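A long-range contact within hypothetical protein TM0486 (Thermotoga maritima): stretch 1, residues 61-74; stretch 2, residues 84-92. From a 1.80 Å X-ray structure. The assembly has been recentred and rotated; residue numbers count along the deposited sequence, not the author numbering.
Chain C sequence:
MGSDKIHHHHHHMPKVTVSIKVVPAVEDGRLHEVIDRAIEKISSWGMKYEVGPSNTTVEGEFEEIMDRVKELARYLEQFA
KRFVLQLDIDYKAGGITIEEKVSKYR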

ATOM      1  N   GLU C  61      13.289 -16.030  -3.392  1.00  7.92           N
ATOM      2  CA  GLU C  61      13.994 -15.902  -2.136  1.00  8.00           C
ATOM      3  C   GLU C  61      14.078 -14.423  -1.775  1.00  8.76           C
ATOM      4  O   GLU C  61      14.374 -13.585  -2.616  1.00  9.00           O
ATOM      5  N   PHE C  62      13.778 -14.117  -0.522  1.00 10.65           N
ATOM      6  CA  PHE C  62      13.595 -12.733  -0.047  1.00  9.75           C
ATOM      7  C   PHE C  62      14.783 -11.787  -0.301  1.00  7.64           C
ATOM      8  O   PHE C  62      14.622 -10.717  -0.862  1.00  5.80           O
ATOM      9  N   GLU C  63      15.980 -12.185   0.102  1.00  7.48           N
ATOM     10  CA  GLU C  63      17.125 -11.294  -0.013  1.00  6.79           C
ATOM     11  C   GLU C  63      17.516 -11.081  -1.469  1.00  7.31           C
ATOM     12  O   GLU C  63      17.919 -10.002  -1.845  1.00  8.91           O
ATOM     13  N   GLU C  64      17.372 -12.106  -2.292  1.00  8.18           N
ATOM     14  CA  GLU C  64      17.595 -11.952  -3.718  1.00  8.53           C
ATOM     15  C   GLU C  64      16.627 -10.947  -4.333  1.00  6.77           C
ATOM     16  O   GLU C  64      17.038 -10.096  -5.108  1.00  9.11           O
ATOM     17  N   ILE C  65      15.347 -11.031  -3.990  1.00  8.77           N
ATOM     18  CA  ILE C  65      14.345 -10.067  -4.489  1.00  6.25           C
ATOM     19  C   ILE C  65      14.716  -8.641  -4.028  1.00  8.57           C
ATOM     20  O   ILE C  65      14.683  -7.699  -4.817  1.00  7.46           O
HETATM   21  N   MSE C  66      15.109  -8.483  -2.769  1.00  8.84           N
HETATM   22  CA  MSE C  66      15.493  -7.148  -2.265  1.00 11.07           C
HETATM   23  C   MSE C  66      16.657  -6.583  -3.086  1.00 11.69           C
HETATM   24  O   MSE C  66      16.647  -5.434  -3.469  1.00 10.60           O
ATOM     25  N   ASP C  67      17.642  -7.424  -3.416  1.00  9.79           N
ATOM     26  CA  ASP C  67      18.747  -7.009  -4.266  1.00  8.64           C
ATOM     27  C   ASP C  67      18.307  -6.666  -5.681  1.00  8.76           C
ATOM     28  O   ASP C  67      18.839  -5.743  -6.296  1.00  8.44           O
ATOM     29  N   ARG C  68      17.351  -7.417  -6.221  1.00  8.05           N
ATOM     30  CA  ARG C  68      16.798  -7.099  -7.528  1.00  9.34           C
ATOM     31  C   ARG C  68      16.032  -5.791  -7.516  1.00  9.69           C
ATOM     32  O   ARG C  68      16.052  -5.042  -8.492  1.00  7.34           O
ATOM     33  N   VAL C  69      15.372  -5.509  -6.403  1.00  9.10           N
ATOM     34  CA  VAL C  69      14.646  -4.258  -6.259  1.00  9.19           C
ATOM     35  C   VAL C  69      15.632  -3.086  -6.276  1.00  8.64           C
ATOM     36  O   VAL C  69      15.340  -2.071  -6.870  1.00  7.14           O
ATOM     37  N   LYS C  70      16.813  -3.234  -5.667  1.00  9.05           N
ATOM     38  CA  LYS C  70      17.848  -2.190  -5.761  1.00  9.64           C
ATOM     39  C   LYS C  70      18.188  -1.865  -7.213  1.00  9.24           C
ATOM     40  O   LYS C  70      18.266  -0.699  -7.601  1.00 11.65           O
ATOM     41  N   GLU C  71      18.421  -2.905  -8.000  1.00  7.30           N
ATOM     42  CA  GLU C  71      18.720  -2.768  -9.429  1.00  8.78           C
ATOM     43  C   GLU C  71      17.548  -2.179 -10.199  1.00  7.44           C
ATOM     44  O   GLU C  71      17.754  -1.360 -11.077  1.00  7.36           O
ATOM     45  N   LEU C  72      16.329  -2.609  -9.881  1.00  7.62           N
ATOM     46  CA  LEU C  72      15.130  -2.079 -10.514  1.00  8.87           C
ATOM     47  C   LEU C  72      15.019  -0.557 -10.369  1.00  8.38           C
ATOM     48  O   LEU C  72      14.788   0.152 -11.355  1.00  6.41           O
ATOM     49  N   ALA C  73      15.203  -0.058  -9.153  1.00  9.61           N
ATOM     50  CA  ALA C  73      15.097   1.381  -8.882  1.00  8.56           C
ATOM     51  C   ALA C  73      16.126   2.175  -9.689  1.00 11.04           C
ATOM     52  O   ALA C  73      15.800   3.203 -10.299  1.00  7.94           O
ATOM     53  N   ARG C  74      17.372   1.701  -9.700  1.00 10.31           N
ATOM     54  CA  ARG C  74      18.428   2.370 -10.451  1.00 12.11           C
ATOM     55  C   ARG C  74      18.090   2.378 -11.911  1.00 10.77           C
ATOM     56  O   ARG C  74      18.310   3.350 -12.590  1.00 11.49           O
ATOM     57  N   VAL C  84       7.141   6.668  -7.222  1.00  5.52           N
ATOM     58  CA  VAL C  84       6.840   5.882  -6.058  1.00  6.43           C
ATOM     59  C   VAL C  84       7.052   4.415  -6.427  1.00  7.74           C
ATOM     60  O   VAL C  84       6.630   3.952  -7.491  1.00  9.08           O
ATOM     61  N   LEU C  85       7.722   3.696  -5.544  1.00  5.81           N
ATOM     62  CA  LEU C  85       7.936   2.274  -5.673  1.00  6.78           C
ATOM     63  C   LEU C  85       7.442   1.602  -4.385  1.00  7.84           C
ATOM     64  O   LEU C  85       7.928   1.889  -3.287  1.00  8.19           O
ATOM     65  N   GLN C  86       6.468   0.718  -4.526  1.00  6.39           N
ATOM     66  CA  GLN C  86       5.830   0.067  -3.398  1.00  5.70           C
ATOM     67  C   GLN C  86       6.023  -1.423  -3.475  1.00  7.80           C
ATOM     68  O   GLN C  86       5.860  -2.025  -4.546  1.00  5.51           O
ATOM     69  N   LEU C  87       6.443  -2.004  -2.354  1.00  7.59           N
ATOM     70  CA  LEU C  87       6.582  -3.448  -2.189  1.00  7.08           C
ATOM     71  C   LEU C  87       5.626  -3.933  -1.102  1.00  9.73           C
ATOM     72  O   LEU C  87       5.555  -3.352  -0.004  1.00  8.03           O
ATOM     73  N   ASP C  88       4.910  -5.015  -1.394  1.00  6.03           N
ATOM     74  CA  ASP C  88       4.019  -5.659  -0.432  1.00  7.69           C
ATOM     75  C   ASP C  88       4.506  -7.102  -0.317  1.00  8.29           C
ATOM     76  O   ASP C  88       4.290  -7.946  -1.200  1.00  6.54           O
ATOM     77  N   ILE C  89       5.206  -7.376   0.778  1.00  6.17           N
ATOM     78  CA  ILE C  89       5.893  -8.659   0.983  1.00  7.12           C
ATOM     79  C   ILE C  89       5.061  -9.537   1.905  1.00  7.10           C
ATOM     80  O   ILE C  89       4.697  -9.104   2.978  1.00  8.16           O
ATOM     81  N   ASP C  90       4.752 -10.765   1.484  1.00  5.79           N
ATOM     82  CA  ASP C  90       4.110 -11.730   2.354  1.00  5.76           C
ATOM     83  C   ASP C  90       5.231 -12.641   2.852  1.00  5.74           C
ATOM     84  O   ASP C  90       5.823 -13.398   2.094  1.00  7.20           O
ATOM     85  N   TYR C  91       5.564 -12.504   4.119  1.00  7.08           N
ATOM     86  CA  TYR C  91       6.704 -13.182   4.687  1.00  7.39           C
ATOM     87  C   TYR C  91       6.198 -14.293   5.578  1.00  5.75           C
ATOM     88  O   TYR C  91       5.463 -14.054   6.485  1.00  6.61           O
ATOM     89  N   LYS C  92       6.589 -15.511   5.309  1.00  6.17           N
ATOM     90  CA  LYS C  92       6.136 -16.640   6.113  1.00  5.46           C
ATOM     91  C   LYS C  92       7.323 -17.549   6.402  1.00  9.14           C
ATOM     92  O   LYS C  92       8.023 -17.976   5.503  1.00  7.65           O
TER

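Helix 62-74 packs against strand 84-92 in hypothetical protein TM0486. The two elements run nearly antiparallel (164° between their N-to-C directions), with axes 10.9 Å apart at closest approach, so Phe62 at the start of the helix lies near Tyr91 and Ala73 near Leu85. The spacing leaves room for a layer of side chains but brings no polar groups together: no hydrogen bond crosses between the stretches, and the 361 Å² they bury is held by apolar and aromatic contacts.

One aromatic pair closes the end of the contact near Phe62. Phe62 (chi1 t, 177°) points toward the strand. The CA-to-CB bond of Tyr91 leaves sideways, but with chi1 t (-168°) its ring reaches back to the helix. The edge of Tyr91 meets the face of Phe62, with ring centroids 5.5 Å apart, planes at 89°, and Phe62 CD2 4.1 Å from Tyr91 CE2. Tyr91 OH is hydrogen-bonded elsewhere in the structure. At its own edge Phe62 meets a methyl group, its CE1 lying 4.0 Å from Ile89 CD1.

Aliphatic contacts make up the rest of the layer, where alternation along the strand turns Leu85 (t, p), Leu87 (m, t) and Ile89 (chi1 m, chi2 149°) toward the helix. Selenomethionine Met66 starts sideways, but with chi1 and chi2 both m and chi3 at 105°, between wells, its terminal methyl comes nearer to the strand, where Met66 CE lies 4.0 Å from both Leu87 CD1 and Ile89 CD1 and so bridges two strand residues. One turn on, Val69 (t) points toward the strand and also meets two residues: Val69 CG1 is 4.0 Å from Leu85 CD2 and 4.1 Å from Leu87 CD1. Leu85 receives Leu72 and Ala73 on its two methyls, with Leu72 CD2 (t, p rotamer) 4.3 Å from Leu85 CD1 and Ala73 CB 4.3 Å from Leu85 CD2. The short side chain of Ala73 accompanies a close backbone approach, its CA only 7.9 Å from Leu85 CA.

The polar side chains make no contact across the stretches; several are bonded within stretch 1 or elsewhere in the structure. Glu61 (t, m) caps the helix N-terminus, its two carboxylate oxygens each accepting from a backbone amide: Glu63 N to Glu61 OE2 and Glu64 N to Glu61 OE1, both 3.0 Å. Two salt bridges, each with a weak hydrogen bond, link neighbours on the helix: Lys70 NZ to Asp67 OD1 at 3.2 Å and Arg68 NH1 to Glu71 OE1 at 3.3 Å. Lys70 points away from the strand. Gln86, Asp88 and Asp90, which alternate with the inward strand residues, lie out of reach of the helix and hydrogen-bond elsewhere in the structure.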

ATOM      1  CB  GLU C  61      15.378 -16.578  -2.223  1.00 10.14           C
ATOM      2  CG  GLU C  61      16.092 -16.665  -0.886  1.00 15.87           C
ATOM      3  CD  GLU C  61      16.908 -15.424  -0.553  1.00 19.82           C
ATOM      4  OE1 GLU C  61      17.635 -14.937  -1.461  1.00 16.72           O
ATOM      5  OE2 GLU C  61      16.849 -14.954   0.633  1.00 15.50           O
ATOM      6  CB  PHE C  62      13.243 -12.775   1.440  1.00 10.71           C
ATOM      7  CG  PHE C  62      13.096 -11.434   2.063  1.00 15.46           C
ATOM      8  CD1 PHE C  62      12.149 -10.556   1.634  1.00 16.07           C
ATOM      9  CD2 PHE C  62      13.920 -11.060   3.096  1.00 19.31           C
ATOM     10  CE1 PHE C  62      12.053  -9.303   2.201  1.00 23.30           C
ATOM     11  CE2 PHE C  62      13.807  -9.833   3.653  1.00 20.97           C
ATOM     12  CZ  PHE C  62      12.884  -8.957   3.200  1.00 12.01           C
ATOM     13  CB  GLU C  63      18.298 -11.810   0.822  1.00  9.62           C
ATOM     14  CG  GLU C  63      17.921 -11.809   2.296  1.00 11.79           C
ATOM     15  CD  GLU C  63      19.075 -11.947   3.270  1.00 22.92           C
ATOM     16  OE1 GLU C  63      20.238 -12.043   2.833  1.00 28.23           O
ATOM     17  OE2 GLU C  63      18.803 -11.946   4.498  1.00 21.92           O
ATOM     18  CB  GLU C  64      17.438 -13.290  -4.423  1.00 10.00           C
ATOM     19  CG  GLU C  64      17.907 -13.247  -5.874  1.00 20.52           C
ATOM     20  CD  GLU C  64      17.780 -14.583  -6.597  1.00 28.26           C
ATOM     21  OE1 GLU C  64      17.630 -15.652  -5.940  1.00 28.84           O
ATOM     22  OE2 GLU C  64      17.832 -14.544  -7.843  1.00 31.42           O
ATOM     23  CB  ILE C  65      12.896 -10.459  -4.062  1.00  6.19           C
ATOM     24  CG1 ILE C  65      12.417 -11.740  -4.724  1.00  9.87           C
ATOM     25  CG2 ILE C  65      11.899  -9.347  -4.435  1.00  6.78           C
ATOM     26  CD1 ILE C  65      11.205 -12.390  -3.949  1.00 10.21           C
HETATM   27  CB  MSE C  66      15.833  -7.189  -0.775  1.00 10.40           C
HETATM   28  CG  MSE C  66      14.681  -7.532   0.119  1.00 11.39           C
HETATM   29 SE   MSE C  66      13.087  -6.341  -0.184  1.00 20.92          SE
HETATM   30  CE  MSE C  66      11.941  -7.561  -1.159  1.00 22.92           C
ATOM     31  CB  ASP C  67      19.818  -8.112  -4.323  1.00  9.78           C
ATOM     32  CG  ASP C  67      20.625  -8.238  -3.024  1.00 13.24           C
ATOM     33  OD1 ASP C  67      20.634  -7.306  -2.186  1.00 13.99           O
ATOM     34  OD2 ASP C  67      21.273  -9.271  -2.763  1.00 11.26           O
ATOM     35  CB  ARG C  68      15.892  -8.229  -8.039  1.00  9.87           C
ATOM     36  CG  ARG C  68      16.627  -9.509  -8.320  1.00 14.10           C
ATOM     37  CD  ARG C  68      17.666  -9.381  -9.352  1.00 20.81           C
ATOM     38  NE  ARG C  68      17.864 -10.654 -10.034  1.00 20.48           N
ATOM     39  CZ  ARG C  68      18.542 -10.777 -11.157  1.00 24.44           C
ATOM     40  NH1 ARG C  68      19.126  -9.725 -11.713  1.00 34.14           N
ATOM     41  NH2 ARG C  68      18.673 -11.960 -11.723  1.00 33.17           N
ATOM     42  CB  VAL C  69      13.737  -4.266  -5.006  1.00  9.19           C
ATOM     43  CG1 VAL C  69      13.223  -2.885  -4.703  1.00 10.69           C
ATOM     44  CG2 VAL C  69      12.592  -5.255  -5.201  1.00  9.74           C
ATOM     45  CB  LYS C  70      19.142  -2.573  -5.035  1.00  7.46           C
ATOM     46  CG  LYS C  70      19.058  -2.824  -3.558  1.00  9.75           C
ATOM     47  CD  LYS C  70      20.430  -3.225  -3.086  1.00 10.62           C
ATOM     48  CE  LYS C  70      20.426  -3.966  -1.814  1.00 15.85           C
ATOM     49  NZ  LYS C  70      21.811  -4.424  -1.562  1.00  8.58           N
ATOM     50  CB  GLU C  71      19.123  -4.123 -10.021  1.00 10.89           C
ATOM     51  CG  GLU C  71      20.455  -4.635  -9.482  1.00 17.75           C
ATOM     52  CD  GLU C  71      20.675  -6.128  -9.707  1.00 25.36           C
ATOM     53  OE1 GLU C  71      19.824  -6.786 -10.332  1.00 30.14           O
ATOM     54  OE2 GLU C  71      21.716  -6.645  -9.251  1.00 36.05           O
ATOM     55  CB  LEU C  72      13.868  -2.744  -9.952  1.00  8.89           C
ATOM     56  CG  LEU C  72      12.526  -2.238 -10.529  1.00 12.18           C
ATOM     57  CD1 LEU C  72      12.460  -2.511 -12.002  1.00 11.72           C
ATOM     58  CD2 LEU C  72      11.390  -2.885  -9.810  1.00 14.34           C
ATOM     59  CB  ALA C  73      15.257   1.638  -7.433  1.00 10.52           C
ATOM     60  CB  ARG C  74      19.782   1.656 -10.294  1.00 14.84           C
ATOM     61  CG  ARG C  74      20.643   2.023  -9.097  1.00 27.99           C
ATOM     62  CD  ARG C  74      20.063   3.018  -8.115  1.00 37.87           C
ATOM     63  NE  ARG C  74      20.969   3.230  -6.978  1.00 48.55           N
ATOM     64  CZ  ARG C  74      20.615   3.744  -5.800  1.00 48.63           C
ATOM     65  NH1 ARG C  74      19.363   4.099  -5.577  1.00 45.15           N
ATOM     66  NH2 ARG C  74      21.519   3.894  -4.834  1.00 58.17           N
ATOM     67  CB  VAL C  84       5.381   6.099  -5.590  1.00  6.99           C
ATOM     68  CG1 VAL C  84       4.984   5.088  -4.514  1.00  9.22           C
ATOM     69  CG2 VAL C  84       5.178   7.533  -5.127  1.00 12.92           C
ATOM     70  CB  LEU C  85       9.411   2.004  -5.899  1.00  8.86           C
ATOM     71  CG  LEU C  85       9.858   0.544  -5.933  1.00  8.60           C
ATOM     72  CD1 LEU C  85       9.270  -0.228  -7.098  1.00 12.33           C
ATOM     73  CD2 LEU C  85      11.383   0.471  -5.950  1.00 15.47           C
ATOM     74  CB  GLN C  86       4.345   0.419  -3.324  1.00  7.60           C
ATOM     75  CG  GLN C  86       4.113   1.894  -3.056  1.00  6.32           C
ATOM     76  CD  GLN C  86       2.659   2.283  -3.039  1.00  7.50           C
ATOM     77  OE1 GLN C  86       1.840   1.589  -3.616  1.00  7.94           O
ATOM     78  NE2 GLN C  86       2.345   3.406  -2.414  1.00  8.24           N
ATOM     79  CB  LEU C  87       7.989  -3.803  -1.747  1.00  7.42           C
ATOM     80  CG  LEU C  87       9.196  -3.297  -2.531  1.00 13.46           C
ATOM     81  CD1 LEU C  87      10.428  -4.001  -1.982  1.00 16.75           C
ATOM     82  CD2 LEU C  87       9.073  -3.522  -3.996  1.00 12.46           C
ATOM     83  CB  ASP C  88       2.570  -5.501  -0.940  1.00 10.85           C
ATOM     84  CG  ASP C  88       1.552  -6.341  -0.190  1.00 13.91           C
ATOM     85  OD1 ASP C  88       1.783  -6.593   0.989  1.00 15.70           O
ATOM     86  OD2 ASP C  88       0.457  -6.736  -0.696  1.00 18.41           O
ATOM     87  CB  ILE C  89       7.277  -8.431   1.618  1.00  8.38           C
ATOM     88  CG1 ILE C  89       8.137  -7.507   0.745  1.00  6.13           C
ATOM     89  CG2 ILE C  89       7.987  -9.784   1.896  1.00 12.02           C
ATOM     90  CD1 ILE C  89       9.071  -6.702   1.536  1.00  9.34           C
ATOM     91  CB  ASP C  90       3.060 -12.545   1.587  1.00  7.57           C
ATOM     92  CG  ASP C  90       2.212 -13.419   2.508  1.00 12.76           C
ATOM     93  OD1 ASP C  90       2.411 -13.395   3.735  1.00 14.24           O
ATOM     94  OD2 ASP C  90       1.334 -14.172   2.067  1.00 16.23           O
ATOM     95  CB  TYR C  91       7.535 -12.202   5.504  1.00  9.71           C
ATOM     96  CG  TYR C  91       8.884 -12.746   5.903  1.00  7.60           C
ATOM     97  CD1 TYR C  91       9.009 -13.596   6.987  1.00 12.21           C
ATOM     98  CD2 TYR C  91      10.037 -12.398   5.188  1.00  9.49           C
ATOM     99  CE1 TYR C  91      10.244 -14.111   7.352  1.00 16.12           C
ATOM    100  CE2 TYR C  91      11.272 -12.921   5.539  1.00  8.65           C
ATOM    101  CZ  TYR C  91      11.368 -13.760   6.624  1.00 13.11           C
ATOM    102  OH  TYR C  91      12.590 -14.261   7.015  1.00 23.29           O
ATOM    103  CB  LYS C  92       5.039 -17.429   5.381  1.00  6.09           C
ATOM    104  CG  LYS C  92       4.426 -18.531   6.243  1.00  8.65           C
ATOM    105  CD  LYS C  92       3.413 -19.365   5.507  1.00 14.84           C
ATOM    106  CE  LYS C  92       2.966 -20.564   6.357  1.00 18.71           C
ATOM    107  NZ  LYS C  92       1.868 -21.269   5.692  1.00 13.83           N
TER